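Local coordinates for URE2 protein (Saccharomyces cerevisiae, PDB 1K0D) that represses nitrogen catabolism genes by holding GATA transcriptional activators in the cytoplasm, and reduces peroxides with glutathione through its transferase-like region, at residues E18-F23 and P72-H77; S27-F32 and V220-V225; L38-F43 and P105-D110; G134-F139 and R153-V158; M167-R172 and P238-W243. All coordinates share one frame; numbering follows the deposited sequence.

Interaction 1. Residues E18-F23 and P72-H77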
# COMPACT_ATOMS: atom_id res chain seq x y z
N GLU B 18 9.42 -18.28 19.36
CA GLU B 18 8.59 -17.12 19.65
C GLU B 18 9.28 -15.86 19.15
O GLU B 18 10.36 -15.93 18.57
CB GLU B 18 8.33 -17.00 21.15
CG GLU B 18 9.54 -16.54 21.96
CD GLU B 18 9.20 -16.28 23.41
OE1 GLU B 18 10.09 -15.84 24.17
OE2 GLU B 18 8.03 -16.52 23.80
N GLY B 19 8.66 -14.71 19.39
CA GLY B 19 9.26 -13.47 18.95
C GLY B 19 9.12 -13.22 17.46
O GLY B 19 8.34 -13.89 16.78
N TYR B 20 9.88 -12.25 16.95
CA TYR B 20 9.82 -11.91 15.54
C TYR B 20 11.20 -11.75 14.93
O TYR B 20 12.13 -11.31 15.59
CB TYR B 20 9.04 -10.60 15.34
CG TYR B 20 7.68 -10.61 15.98
CD1 TYR B 20 7.55 -10.48 17.36
CD2 TYR B 20 6.53 -10.79 15.22
CE1 TYR B 20 6.31 -10.54 17.98
CE2 TYR B 20 5.27 -10.85 15.82
CZ TYR B 20 5.17 -10.73 17.20
OH TYR B 20 3.95 -10.81 17.82
N THR B 21 11.32 -12.10 13.65
CA THR B 21 12.57 -11.95 12.93
C THR B 21 12.25 -10.99 11.80
O THR B 21 11.30 -11.20 11.03
CB THR B 21 13.06 -13.29 12.33
OG1 THR B 21 13.27 -14.24 13.38
CG2 THR B 21 14.36 -13.08 11.57
N LEU B 22 13.02 -9.92 11.71
CA LEU B 22 12.79 -8.93 10.66
C LEU B 22 13.89 -8.96 9.61
O LEU B 22 15.07 -8.85 9.94
CB LEU B 22 12.70 -7.53 11.27
CG LEU B 22 12.71 -6.35 10.29
CD1 LEU B 22 11.45 -6.38 9.43
CD2 LEU B 22 12.80 -5.03 11.07
N PHE B 23 13.50 -9.12 8.35
CA PHE B 23 14.46 -9.09 7.27
C PHE B 23 14.44 -7.69 6.71
O PHE B 23 13.38 -7.16 6.41
CB PHE B 23 14.09 -10.09 6.17
CG PHE B 23 14.28 -11.51 6.58
CD1 PHE B 23 13.25 -12.22 7.18
CD2 PHE B 23 15.50 -12.13 6.37
CE1 PHE B 23 13.44 -13.54 7.57
CE2 PHE B 23 15.70 -13.45 6.76
CZ PHE B 23 14.66 -14.16 7.36
N PRO B 72 10.99 -4.82 3.60
CA PRO B 72 11.07 -5.81 4.67
C PRO B 72 10.10 -6.98 4.55
O PRO B 72 9.14 -6.96 3.78
CB PRO B 72 10.76 -4.98 5.90
CG PRO B 72 9.63 -4.11 5.38
CD PRO B 72 10.16 -3.67 4.02
N ALA B 73 10.37 -8.01 5.35
CA ALA B 73 9.53 -9.19 5.44
C ALA B 73 9.65 -9.53 6.91
O ALA B 73 10.72 -9.37 7.51
CB ALA B 73 10.08 -10.32 4.58
N LEU B 74 8.55 -9.96 7.51
CA LEU B 74 8.56 -10.29 8.93
C LEU B 74 8.08 -11.70 9.18
O LEU B 74 7.15 -12.17 8.54
CB LEU B 74 7.66 -9.33 9.70
CG LEU B 74 7.66 -9.55 11.21
CD1 LEU B 74 8.97 -9.01 11.78
CD2 LEU B 74 6.47 -8.86 11.86
N ILE B 75 8.72 -12.38 10.12
CA ILE B 75 8.28 -13.72 10.45
C ILE B 75 7.74 -13.68 11.87
O ILE B 75 8.44 -13.31 12.81
CB ILE B 75 9.43 -14.75 10.34
CG1 ILE B 75 9.96 -14.79 8.90
CG2 ILE B 75 8.92 -16.12 10.73
CD1 ILE B 75 10.97 -15.91 8.64
N ASP B 76 6.46 -14.02 12.00
CA ASP B 76 5.80 -14.05 13.30
C ASP B 76 5.92 -15.49 13.79
O ASP B 76 5.02 -16.30 13.57
CB ASP B 76 4.33 -13.65 13.12
CG ASP B 76 3.60 -13.50 14.44
OD1 ASP B 76 3.90 -14.29 15.37
OD2 ASP B 76 2.72 -12.61 14.55
N HIS B 77 7.03 -15.81 14.45
CA HIS B 77 7.28 -17.16 14.95
C HIS B 77 6.16 -17.74 15.78
O HIS B 77 5.81 -18.91 15.62
CB HIS B 77 8.59 -17.19 15.74
CG HIS B 77 9.77 -16.75 14.95
ND1 HIS B 77 10.17 -17.38 13.79
CD2 HIS B 77 10.61 -15.70 15.11
CE1 HIS B 77 11.19 -16.74 13.27
NE2 HIS B 77 11.48 -15.71 14.05
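Two antiparallel strands, 20-23 and 73-76, are joined by their backbones. Thr-21 and Ile-75 form one hydrogen-bonded pair: Thr-21 N reaches Ile-75 O at 3.2 Å, and Ile-75 N returns to Thr-21 O. Phe-23 N meets Ala-73 O at 2.9 Å, nearly along the C=O axis, while the return bond from Ala-73 N is weak. A side-chain hydrogen bond follows: Thr-21 OG1 lies at the edge of the His-77 ring, a very short 2.4 Å from His-77 NE2, and either could be the donor. In apolar contact, Ile-75 CD1 comes to the edge of the Phe-23 ring, 3.6 Å from Phe-23 CE1, and on the other face of the sheet Leu-74 CD2 meets Tyr-20 CD2. Asp-76 runs alongside Tyr-20, and Lys-97 NZ forms a salt bridge with Asp-76 OD2 and a hydrogen bond with Tyr-20 OH. These are the central strands of the thioredoxin-like sheet: 45-49 flanks one, 82-85 the other, and helices 29-40 and 87-102 pack over Leu-22, Pro-72 and Leu-74.

Interaction 2. Residues S27-F32 and V220-V225. With GSH (glutathione), chain F.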
# COMPACT_ATOMS: atom_id res chain seq x y z
N SER B 27 20.15 0.27 4.92
CA SER B 27 19.70 1.58 4.45
C SER B 27 18.32 1.52 3.80
O SER B 27 18.07 2.20 2.80
CB SER B 27 20.71 2.16 3.46
OG SER B 27 20.79 1.37 2.29
N ALA B 28 17.44 0.69 4.35
CA ALA B 28 16.09 0.55 3.82
C ALA B 28 15.07 1.24 4.73
O ALA B 28 14.75 0.73 5.80
CB ALA B 28 15.74 -0.93 3.67
N PRO B 29 14.58 2.42 4.32
CA PRO B 29 13.59 3.19 5.10
C PRO B 29 12.37 2.35 5.49
O PRO B 29 11.85 2.46 6.60
CB PRO B 29 13.24 4.34 4.18
CG PRO B 29 14.54 4.59 3.46
CD PRO B 29 14.99 3.18 3.12
N ASN B 30 11.92 1.50 4.57
CA ASN B 30 10.77 0.65 4.85
C ASN B 30 11.09 -0.35 5.95
O ASN B 30 10.20 -0.79 6.67
CB ASN B 30 10.31 -0.08 3.59
CG ASN B 30 9.51 0.81 2.67
OD1 ASN B 30 8.61 1.52 3.11
ND2 ASN B 30 9.83 0.77 1.38
N GLY B 31 12.37 -0.70 6.06
CA GLY B 31 12.77 -1.64 7.10
C GLY B 31 12.66 -0.96 8.45
O GLY B 31 12.10 -1.52 9.38
N PHE B 32 13.19 0.26 8.54
CA PHE B 32 13.12 1.01 9.79
C PHE B 32 11.68 1.36 10.16
O PHE B 32 11.38 1.57 11.33
CB PHE B 32 13.98 2.28 9.70
CG PHE B 32 15.46 2.00 9.63
CD1 PHE B 32 16.05 1.62 8.43
CD2 PHE B 32 16.24 2.06 10.78
CE1 PHE B 32 17.42 1.30 8.38
CE2 PHE B 32 17.60 1.75 10.74
CZ PHE B 32 18.19 1.37 9.53
N VAL B 220 8.11 8.83 9.06
CA VAL B 220 9.37 9.09 9.73
C VAL B 220 10.67 8.64 9.06
O VAL B 220 11.58 9.45 8.88
CB VAL B 220 9.32 8.54 11.18
CG1 VAL B 220 10.70 8.54 11.79
CG2 VAL B 220 8.39 9.40 12.02
N PRO B 221 10.78 7.36 8.67
CA PRO B 221 12.01 6.90 8.03
C PRO B 221 12.36 7.65 6.75
O PRO B 221 13.53 7.85 6.45
CB PRO B 221 11.75 5.42 7.77
CG PRO B 221 10.76 5.06 8.85
CD PRO B 221 9.83 6.25 8.83
N TRP B 222 11.34 8.05 6.01
CA TRP B 222 11.54 8.75 4.74
C TRP B 222 11.78 10.24 4.89
O TRP B 222 12.57 10.82 4.14
CB TRP B 222 10.36 8.51 3.82
CG TRP B 222 10.18 7.07 3.47
CD1 TRP B 222 9.48 6.13 4.18
CD2 TRP B 222 10.76 6.39 2.36
NE1 TRP B 222 9.58 4.90 3.56
CE2 TRP B 222 10.36 5.04 2.44
CE3 TRP B 222 11.58 6.79 1.29
CZ2 TRP B 222 10.76 4.08 1.49
CZ3 TRP B 222 11.97 5.84 0.35
CH2 TRP B 222 11.56 4.50 0.46
N ASN B 223 11.10 10.87 5.84
CA ASN B 223 11.29 12.30 6.04
C ASN B 223 12.78 12.61 6.23
O ASN B 223 13.20 13.76 6.12
CB ASN B 223 10.51 12.78 7.27
CG ASN B 223 9.01 12.61 7.12
OD1 ASN B 223 8.45 12.84 6.05
ND2 ASN B 223 8.35 12.22 8.21
N ASN B 224 13.56 11.57 6.51
CA ASN B 224 14.99 11.72 6.74
C ASN B 224 15.82 11.52 5.47
O ASN B 224 17.01 11.84 5.44
CB ASN B 224 15.44 10.70 7.79
CG ASN B 224 14.65 10.80 9.09
OD1 ASN B 224 14.72 9.92 9.95
ND2 ASN B 224 13.90 11.89 9.25
N VAL B 225 15.19 11.01 4.42
CA VAL B 225 15.86 10.72 3.16
C VAL B 225 15.65 11.77 2.07
O VAL B 225 16.48 11.90 1.16
CB VAL B 225 15.39 9.33 2.62
CG1 VAL B 225 15.82 9.12 1.18
CG2 VAL B 225 15.98 8.23 3.49
N1 GSH F . 6.14 -1.40 -1.13
CA1 GSH F . 7.18 -2.12 -0.38
C1 GSH F . 7.01 -2.02 1.17
O11 GSH F . 6.48 -1.00 1.64
O12 GSH F . 7.46 -3.03 1.88
CB1 GSH F . 8.58 -1.60 -0.83
CG1 GSH F . 9.65 -2.73 -0.82
CD1 GSH F . 11.02 -2.16 -1.29
OE1 GSH F . 11.12 -1.54 -2.36
N2 GSH F . 12.05 -2.40 -0.45
CA2 GSH F . 13.42 -1.93 -0.77
C2 GSH F . 14.26 -3.11 -1.32
O2 GSH F . 14.03 -4.28 -1.01
CB2 GSH F . 14.11 -1.40 0.51
SG2 GSH F . 13.41 0.18 1.12
N3 GSH F . 15.27 -2.78 -2.18
CA3 GSH F . 16.18 -3.77 -2.81
C3 GSH F . 15.84 -3.95 -4.29
O31 GSH F . 16.54 -4.76 -4.92
O32 GSH F . 14.88 -3.30 -4.79
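The start of helix 29-40, which borders the glutathione pocket, meets the short helical turn 220-223 of the all-helical domain here. Pro-29 carries the contact. Its CB sits over one face of the Trp-222 indole, 3.6 Å from the centroid of the six-membered ring and 20° off the normal, a CH-pi contact. The same CB lies 4.0 Å from Pro-221 CB, and Pro-29 CG touches Val-225 CG2. Asn-30 approaches the indole differently: its amide comes to the ring edge, ND2 lying 3.4 Å from Trp-222 CZ2, with the two planes 63° apart. This glutathione-binding residue also has ND2 3.5 Å from GSH CB1. The same helix start lines the ligand pocket, with Ala-28 CB 3.6 Å from GSH CB2 and Pro-29 CD near GSH SG2. Ala-28 is the N-cap residue, and its O accepts from both Gly-31 N and Phe-32 N. Ser-87, Val-71 and Glu-86 hydrogen-bond the glutathione. Such a site, on the thioredoxin-like domain with the helical domain packed against it, is characteristic of the GST fold.

Interaction 3. Residues L38-F43 and P105-D110; sequences LSELGF and PLLWSD
Three leucines and the CB of a glutamate make up the first shell, and the contact is chiefly aliphatic. Leu-107 CD1 reaches between two neighbours, 3.7 Å from Glu-40 CB and 3.8 Å from Leu-41 CD2. That Leu-41 methyl also meets Leu-106, at 4.0 Å from Leu-106 CB, so one branch of Leu-41 serves both leucines of the loop. The side chains of Leu-41 and Leu-107 cross obliquely. In Leu-107 an extended chi2 (174°) sets CD1 at the tip, whereas Leu-41 makes contact with its other branch, CD2.

Two turns lie behind this shell. Helix 29-40 ends in a Schellman motif, with Gly-42 at positive phi and the bonds Phe-43 N to Leu-38 O (2.9 Å) and Gly-42 N to Ser-39 O. The loop side is a type II beta turn from Pro-105 to Trp-108, closed by Trp-108 N on Pro-105 O at 2.9 Å, which presents Leu-106 and Leu-107 at its corner. The carboxylate of Glu-40 forms a salt bridge with Arg-250. The contact thus joins the C-terminal end of helix 29-40 to the linker between helices 87-102 and 112-142, with helix 251-258 against Glu-40 and Tyr-98 against Leu-106.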
# COMPACT_ATOMS: atom_id res chain seq x y z
N LEU B 38 7.54 -2.03 15.63
CA LEU B 38 7.89 -3.22 16.41
C LEU B 38 8.39 -2.73 17.78
O LEU B 38 8.02 -3.25 18.84
CB LEU B 38 9.01 -3.97 15.67
CG LEU B 38 9.02 -5.48 15.40
CD1 LEU B 38 7.62 -6.05 15.18
CD2 LEU B 38 9.90 -5.73 14.18
N SER B 39 9.24 -1.70 17.76
CA SER B 39 9.79 -1.16 18.99
C SER B 39 8.76 -0.42 19.84
O SER B 39 8.70 -0.62 21.04
CB SER B 39 10.97 -0.24 18.68
OG SER B 39 11.36 0.48 19.84
N GLU B 40 7.94 0.42 19.20
CA GLU B 40 6.92 1.17 19.93
C GLU B 40 5.90 0.26 20.63
O GLU B 40 5.42 0.58 21.71
CB GLU B 40 6.18 2.11 18.97
CG GLU B 40 6.86 3.47 18.75
CD GLU B 40 6.77 4.40 19.97
OE1 GLU B 40 7.40 5.49 19.94
OE2 GLU B 40 6.08 4.06 20.96
N LEU B 41 5.59 -0.88 20.02
CA LEU B 41 4.62 -1.80 20.59
C LEU B 41 5.22 -2.75 21.61
O LEU B 41 4.51 -3.55 22.21
CB LEU B 41 3.94 -2.61 19.47
CG LEU B 41 3.10 -1.77 18.51
CD1 LEU B 41 2.62 -2.63 17.36
CD2 LEU B 41 1.92 -1.15 19.24
N GLY B 42 6.54 -2.67 21.80
CA GLY B 42 7.19 -3.53 22.76
C GLY B 42 7.44 -4.95 22.28
O GLY B 42 7.69 -5.85 23.07
N PHE B 43 7.36 -5.16 20.97
CA PHE B 43 7.59 -6.49 20.41
C PHE B 43 9.09 -6.73 20.30
O PHE B 43 9.84 -5.92 19.75
CB PHE B 43 6.92 -6.60 19.04
CG PHE B 43 5.41 -6.74 19.10
CD1 PHE B 43 4.59 -6.03 18.22
CD2 PHE B 43 4.81 -7.59 20.02
CE1 PHE B 43 3.19 -6.16 18.26
CE2 PHE B 43 3.41 -7.73 20.07
CZ PHE B 43 2.60 -7.01 19.18
N PRO B 105 -5.69 -0.40 21.79
CA PRO B 105 -5.29 -0.12 20.40
C PRO B 105 -4.16 0.90 20.27
O PRO B 105 -4.33 1.95 19.65
CB PRO B 105 -6.59 0.37 19.77
CG PRO B 105 -7.19 1.17 20.90
CD PRO B 105 -6.97 0.26 22.11
N LEU B 106 -3.01 0.59 20.86
CA LEU B 106 -1.86 1.49 20.81
C LEU B 106 -1.48 1.78 19.35
O LEU B 106 -1.39 0.85 18.54
CB LEU B 106 -0.68 0.83 21.54
CG LEU B 106 0.33 1.70 22.29
CD1 LEU B 106 1.51 0.82 22.71
CD2 LEU B 106 0.81 2.84 21.41
N LEU B 107 -1.27 3.05 19.02
CA LEU B 107 -0.91 3.48 17.67
C LEU B 107 -1.98 3.08 16.65
O LEU B 107 -1.74 3.11 15.44
CB LEU B 107 0.43 2.84 17.26
CG LEU B 107 1.66 2.99 18.15
CD1 LEU B 107 2.79 2.15 17.59
CD2 LEU B 107 2.08 4.45 18.23
N TRP B 108 -3.16 2.74 17.13
CA TRP B 108 -4.23 2.27 16.26
C TRP B 108 -5.56 2.81 16.81
O TRP B 108 -5.58 3.86 17.46
CB TRP B 108 -4.19 0.73 16.30
CG TRP B 108 -5.07 -0.07 15.37
CD1 TRP B 108 -5.76 -1.21 15.69
CD2 TRP B 108 -5.29 0.15 13.97
NE1 TRP B 108 -6.39 -1.71 14.58
CE2 TRP B 108 -6.12 -0.90 13.51
CE3 TRP B 108 -4.86 1.12 13.05
CZ2 TRP B 108 -6.54 -1.01 12.18
CZ3 TRP B 108 -5.28 1.01 11.73
CH2 TRP B 108 -6.11 -0.04 11.31
N SER B 109 -6.65 2.12 16.53
CA SER B 109 -7.95 2.55 17.02
C SER B 109 -8.94 1.39 16.96
O SER B 109 -8.87 0.56 16.06
CB SER B 109 -8.49 3.71 16.20
OG SER B 109 -9.75 4.14 16.69
N ASP B 110 -9.84 1.34 17.94
CA ASP B 110 -10.85 0.30 17.98
C ASP B 110 -12.09 0.75 17.23
O ASP B 110 -13.09 0.03 17.16
CB ASP B 110 -11.21 -0.02 19.44
CG ASP B 110 -11.54 1.23 20.24
OD1 ASP B 110 -12.29 2.09 19.75
OD2 ASP B 110 -11.03 1.35 21.38

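Interaction 4. Residues G134-F139 and R153-V158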
# COMPACT_ATOMS: atom_id res chain seq x y z
N GLY B 134 11.39 7.10 -4.20
CA GLY B 134 12.23 6.09 -4.81
C GLY B 134 12.55 6.40 -6.27
O GLY B 134 13.67 6.19 -6.72
N GLN B 135 11.57 6.89 -7.02
CA GLN B 135 11.81 7.20 -8.42
C GLN B 135 12.71 8.43 -8.56
O GLN B 135 13.54 8.49 -9.46
CB GLN B 135 10.49 7.42 -9.17
CG GLN B 135 9.50 6.26 -9.10
CD GLN B 135 10.18 4.90 -9.09
OE1 GLN B 135 10.11 4.16 -8.11
NE2 GLN B 135 10.84 4.55 -10.19
N ALA B 136 12.54 9.41 -7.67
CA ALA B 136 13.35 10.62 -7.73
C ALA B 136 14.80 10.27 -7.44
O ALA B 136 15.71 10.72 -8.12
CB ALA B 136 12.85 11.67 -6.74
N LEU B 137 15.01 9.45 -6.41
CA LEU B 137 16.37 9.04 -6.06
C LEU B 137 16.98 8.28 -7.23
O LEU B 137 18.15 8.48 -7.56
CB LEU B 137 16.36 8.16 -4.81
CG LEU B 137 16.08 8.85 -3.47
CD1 LEU B 137 15.83 7.81 -2.39
CD2 LEU B 137 17.26 9.75 -3.10
N HIS B 138 16.19 7.41 -7.86
CA HIS B 138 16.70 6.63 -8.99
C HIS B 138 17.21 7.48 -10.15
O HIS B 138 18.35 7.31 -10.59
CB HIS B 138 15.63 5.67 -9.52
CG HIS B 138 16.09 4.87 -10.70
ND1 HIS B 138 16.98 3.83 -10.59
CD2 HIS B 138 15.87 5.04 -12.03
CE1 HIS B 138 17.29 3.38 -11.79
NE2 HIS B 138 16.63 4.10 -12.68
N PHE B 139 16.38 8.38 -10.66
CA PHE B 139 16.79 9.21 -11.79
C PHE B 139 17.84 10.25 -11.44
O PHE B 139 18.62 10.67 -12.29
CB PHE B 139 15.58 9.88 -12.45
CG PHE B 139 14.71 8.92 -13.21
CD1 PHE B 139 13.50 8.47 -12.67
CD2 PHE B 139 15.13 8.41 -14.44
CE1 PHE B 139 12.72 7.53 -13.35
CE2 PHE B 139 14.36 7.48 -15.12
CZ PHE B 139 13.15 7.04 -14.58
N ARG B 153 10.07 15.58 -12.64
CA ARG B 153 8.74 14.98 -12.51
C ARG B 153 8.53 14.40 -11.11
O ARG B 153 7.56 14.72 -10.43
CB ARG B 153 8.55 13.88 -13.56
CG ARG B 153 7.31 13.02 -13.37
CD ARG B 153 7.27 11.91 -14.41
NE ARG B 153 6.26 10.90 -14.10
CZ ARG B 153 4.95 11.10 -14.19
NH1 ARG B 153 4.47 12.27 -14.59
NH2 ARG B 153 4.11 10.12 -13.89
N TYR B 154 9.46 13.56 -10.68
CA TYR B 154 9.34 12.93 -9.38
C TYR B 154 9.65 13.81 -8.17
O TYR B 154 9.04 13.65 -7.11
CB TYR B 154 10.19 11.66 -9.36
CG TYR B 154 9.67 10.66 -10.36
CD1 TYR B 154 10.36 10.37 -11.53
CD2 TYR B 154 8.41 10.07 -10.16
CE1 TYR B 154 9.82 9.52 -12.49
CE2 TYR B 154 7.86 9.21 -11.11
CZ TYR B 154 8.57 8.94 -12.27
OH TYR B 154 8.03 8.11 -13.21
N THR B 155 10.58 14.74 -8.32
CA THR B 155 10.90 15.63 -7.22
C THR B 155 9.69 16.53 -6.95
O THR B 155 9.36 16.81 -5.80
CB THR B 155 12.12 16.49 -7.53
OG1 THR B 155 13.21 15.63 -7.91
CG2 THR B 155 12.53 17.28 -6.30
N ASP B 156 9.03 16.97 -8.02
CA ASP B 156 7.85 17.81 -7.89
C ASP B 156 6.74 17.04 -7.18
O ASP B 156 6.04 17.59 -6.33
CB ASP B 156 7.34 18.25 -9.26
CG ASP B 156 8.18 19.33 -9.88
OD1 ASP B 156 7.88 19.72 -11.03
OD2 ASP B 156 9.13 19.80 -9.23
N GLU B 157 6.57 15.77 -7.55
CA GLU B 157 5.52 14.95 -6.94
C GLU B 157 5.76 14.78 -5.45
O GLU B 157 4.81 14.83 -4.66
CB GLU B 157 5.44 13.59 -7.63
CG GLU B 157 4.36 12.66 -7.07
CD GLU B 157 2.95 13.23 -7.15
OE1 GLU B 157 2.03 12.62 -6.57
OE2 GLU B 157 2.75 14.29 -7.78
N VAL B 158 7.02 14.57 -5.06
CA VAL B 158 7.33 14.41 -3.64
C VAL B 158 7.00 15.69 -2.86
O VAL B 158 6.47 15.61 -1.75
CB VAL B 158 8.81 14.02 -3.44
CG1 VAL B 158 9.13 13.94 -1.94
CG2 VAL B 158 9.08 12.68 -4.09
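Tyr-154 OH is the best-held polar atom, and two partners grip it: the side chain of Gln-135 of the second subunit, by a hydrogen bond, and, weakly, Arg-153 NE of its own chain, at 3.4 Å and fairly straight. The guanidinium of Arg-153 brings its edge to this oxygen, while Arg-153 CD lies against one face of the Tyr-154 ring, 3.8 Å above the plane and toward the rim. The opposite face belongs to the partner helix. Gln-135 CB sits almost squarely over the ring centre, 3.5 Å from the centroid and 11° off the normal, in a CH-pi contact, so that the phenol is held between two aliphatic groups from different helices. At its rim Tyr-154 CE1 meets Phe-139 CE1 at 3.6 Å; the ring planes are 4° apart, yet neither ring lies over the other, the centroids being 5.8 Å apart. Nearer the backbone, Ala-136 CB touches Tyr-154 CB at 3.7 Å. Ala-136 is small, consistent with the close approach of the two segment axes, 8.2 Å. They run antiparallel, their directions 147° apart. These are helices 112-142 and 148-176, the long pair of the GST C-terminal domain. Met-132 packs beside Tyr-154 and Val-158, Thr-155 OG1 is hydrogen-bonded to Val-151 O, and Phe-139 and Tyr-154 of the second subunit pack on Tyr-154 and Phe-139 here, placing the contact at the dimer interface.

Interaction 5. Residues M167-R172 and P238-W243; sequences MALAER and PEVYKW
Leu-169 and Trp-243 cross at about a right angle, the leucine branches meeting a face of the indole. Leu-169 CD1 lies above the plane toward the rim, 3.8 Å from Trp-243 CB, while Leu-169 CD2 stands over the five-membered ring, 4.0 Å from its centroid and 16° off the normal, in a CH-pi contact. In Trp-243 CG is anti to the backbone N (chi1 176°), turning the indole to receive the methyls. Leu-169 CD1 also rests on Val-240, 3.7 Å from Val-240 CA. Glu-239 comes in beside the leucine, Leu-169 CB to Glu-239 CB being 3.8 Å, and its chain, bent at chi2, brings CG against Ala-170. The two helix segments cross at 78°, with axes 8.8 Å apart.

The carboxylate lies at the margin, Glu-239 OE1 near Leu-169 O, while Glu-239 OE2 takes the charged partners: Lys-242 NZ at 2.9 Å, met from above the carboxylate plane, and Arg-173 in a second salt bridge. Trp-243 NE1 is hydrogen-bonded to Asp-216, and the carboxylate of Glu-166 hydrogen-bonds the backbone N of Glu-239 and Val-240. The chemistry is divided: a leucine-on-indole core, with charge at its margin, where two cations probably stabilise Glu-239 in its ionised form.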
# COMPACT_ATOMS: atom_id res chain seq x y z
N MET B 167 -0.50 20.57 4.79
CA MET B 167 -1.84 21.14 4.86
C MET B 167 -2.68 20.45 5.93
O MET B 167 -3.29 21.11 6.78
CB MET B 167 -2.52 21.02 3.48
CG MET B 167 -3.98 21.45 3.43
SD MET B 167 -4.64 21.58 1.73
CE MET B 167 -4.84 19.82 1.27
N ALA B 168 -2.72 19.12 5.91
CA ALA B 168 -3.49 18.37 6.90
C ALA B 168 -3.04 18.71 8.32
O ALA B 168 -3.87 18.91 9.21
CB ALA B 168 -3.36 16.88 6.64
N LEU B 169 -1.73 18.77 8.53
CA LEU B 169 -1.21 19.10 9.86
C LEU B 169 -1.59 20.53 10.25
O LEU B 169 -1.95 20.79 11.40
CB LEU B 169 0.32 18.92 9.90
CG LEU B 169 0.83 17.49 9.77
CD1 LEU B 169 2.35 17.49 9.62
CD2 LEU B 169 0.41 16.67 11.00
N ALA B 170 -1.51 21.44 9.29
CA ALA B 170 -1.86 22.84 9.53
C ALA B 170 -3.33 22.94 9.94
O ALA B 170 -3.66 23.65 10.88
CB ALA B 170 -1.62 23.66 8.27
N GLU B 171 -4.20 22.22 9.24
CA GLU B 171 -5.63 22.25 9.57
C GLU B 171 -5.91 21.68 10.95
O GLU B 171 -6.80 22.17 11.65
CB GLU B 171 -6.43 21.46 8.53
CG GLU B 171 -6.40 22.07 7.14
CD GLU B 171 -7.23 21.27 6.15
OE1 GLU B 171 -8.46 21.19 6.34
OE2 GLU B 171 -6.65 20.73 5.19
N ARG B 172 -5.17 20.65 11.35
CA ARG B 172 -5.36 20.05 12.68
C ARG B 172 -5.00 21.08 13.75
O ARG B 172 -5.64 21.15 14.80
CB ARG B 172 -4.46 18.83 12.85
CG ARG B 172 -4.66 17.72 11.85
CD ARG B 172 -5.94 16.96 12.10
NE ARG B 172 -6.04 15.84 11.17
CZ ARG B 172 -6.17 15.98 9.85
NH1 ARG B 172 -6.22 17.19 9.31
NH2 ARG B 172 -6.23 14.90 9.08
N PRO B 238 7.25 23.49 7.47
CA PRO B 238 7.28 23.74 8.92
C PRO B 238 6.50 22.73 9.78
O PRO B 238 7.06 22.14 10.70
CB PRO B 238 6.71 25.15 9.03
CG PRO B 238 7.22 25.79 7.79
CD PRO B 238 6.93 24.73 6.75
N GLU B 239 5.22 22.56 9.49
CA GLU B 239 4.39 21.63 10.25
C GLU B 239 4.95 20.19 10.22
O GLU B 239 5.00 19.51 11.24
CB GLU B 239 2.95 21.63 9.73
CG GLU B 239 2.14 22.87 10.09
CD GLU B 239 1.90 22.99 11.59
OE1 GLU B 239 1.44 22.00 12.21
OE2 GLU B 239 2.16 24.08 12.15
N VAL B 240 5.36 19.74 9.04
CA VAL B 240 5.91 18.39 8.91
C VAL B 240 7.17 18.31 9.75
O VAL B 240 7.49 17.27 10.31
CB VAL B 240 6.26 18.05 7.44
CG1 VAL B 240 7.02 16.74 7.37
CG2 VAL B 240 4.99 17.95 6.61
N TYR B 241 7.87 19.43 9.85
CA TYR B 241 9.10 19.48 10.63
C TYR B 241 8.86 19.23 12.11
O TYR B 241 9.53 18.39 12.72
CB TYR B 241 9.81 20.82 10.45
CG TYR B 241 11.14 20.86 11.15
CD1 TYR B 241 12.22 20.11 10.70
CD2 TYR B 241 11.31 21.62 12.32
CE1 TYR B 241 13.42 20.09 11.38
CE2 TYR B 241 12.52 21.60 13.01
CZ TYR B 241 13.57 20.84 12.53
OH TYR B 241 14.76 20.80 13.22
N LYS B 242 7.91 19.95 12.71
CA LYS B 242 7.61 19.77 14.14
C LYS B 242 7.16 18.34 14.40
O LYS B 242 7.63 17.66 15.32
CB LYS B 242 6.49 20.71 14.59
CG LYS B 242 6.72 22.19 14.39
CD LYS B 242 5.58 22.96 15.04
CE LYS B 242 5.44 24.36 14.49
NZ LYS B 242 4.93 24.33 13.10
N TRP B 243 6.22 17.90 13.58
CA TRP B 243 5.62 16.58 13.60
C TRP B 243 6.70 15.48 13.62
O TRP B 243 6.70 14.61 14.49
CB TRP B 243 4.73 16.48 12.37
CG TRP B 243 4.06 15.20 12.08
CD1 TRP B 243 3.06 14.60 12.80
CD2 TRP B 243 4.20 14.42 10.89
NE1 TRP B 243 2.56 13.52 12.12
CE2 TRP B 243 3.25 13.39 10.94
CE3 TRP B 243 5.04 14.52 9.77
CZ2 TRP B 243 3.11 12.44 9.91
CZ3 TRP B 243 4.91 13.58 8.75
CH2 TRP B 243 3.94 12.56 8.83

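Overall arrangement
From the N terminus, strand 20-24 opens interaction 1, which closes on strand 73-76 within the thioredoxin-like domain. Before that closure, helix 29-40 opens interactions 2 and 3, so both cross interaction 1. Interaction 3 closes at the linker 105-110 and is nested in the long loop of interaction 2, which closes only at 220-225 and joins the two domains. Interaction 4, a local pairing of helices 112-142 and 148-176, lies inside the same loop. Helix 148-176 then opens interaction 5, which crosses interaction 2 and closes on helix 238-248. Interaction 2 is central, touching interactions 1, 4 and 5, whereas the centres of interactions 1 and 5 lie about 33 Å apart.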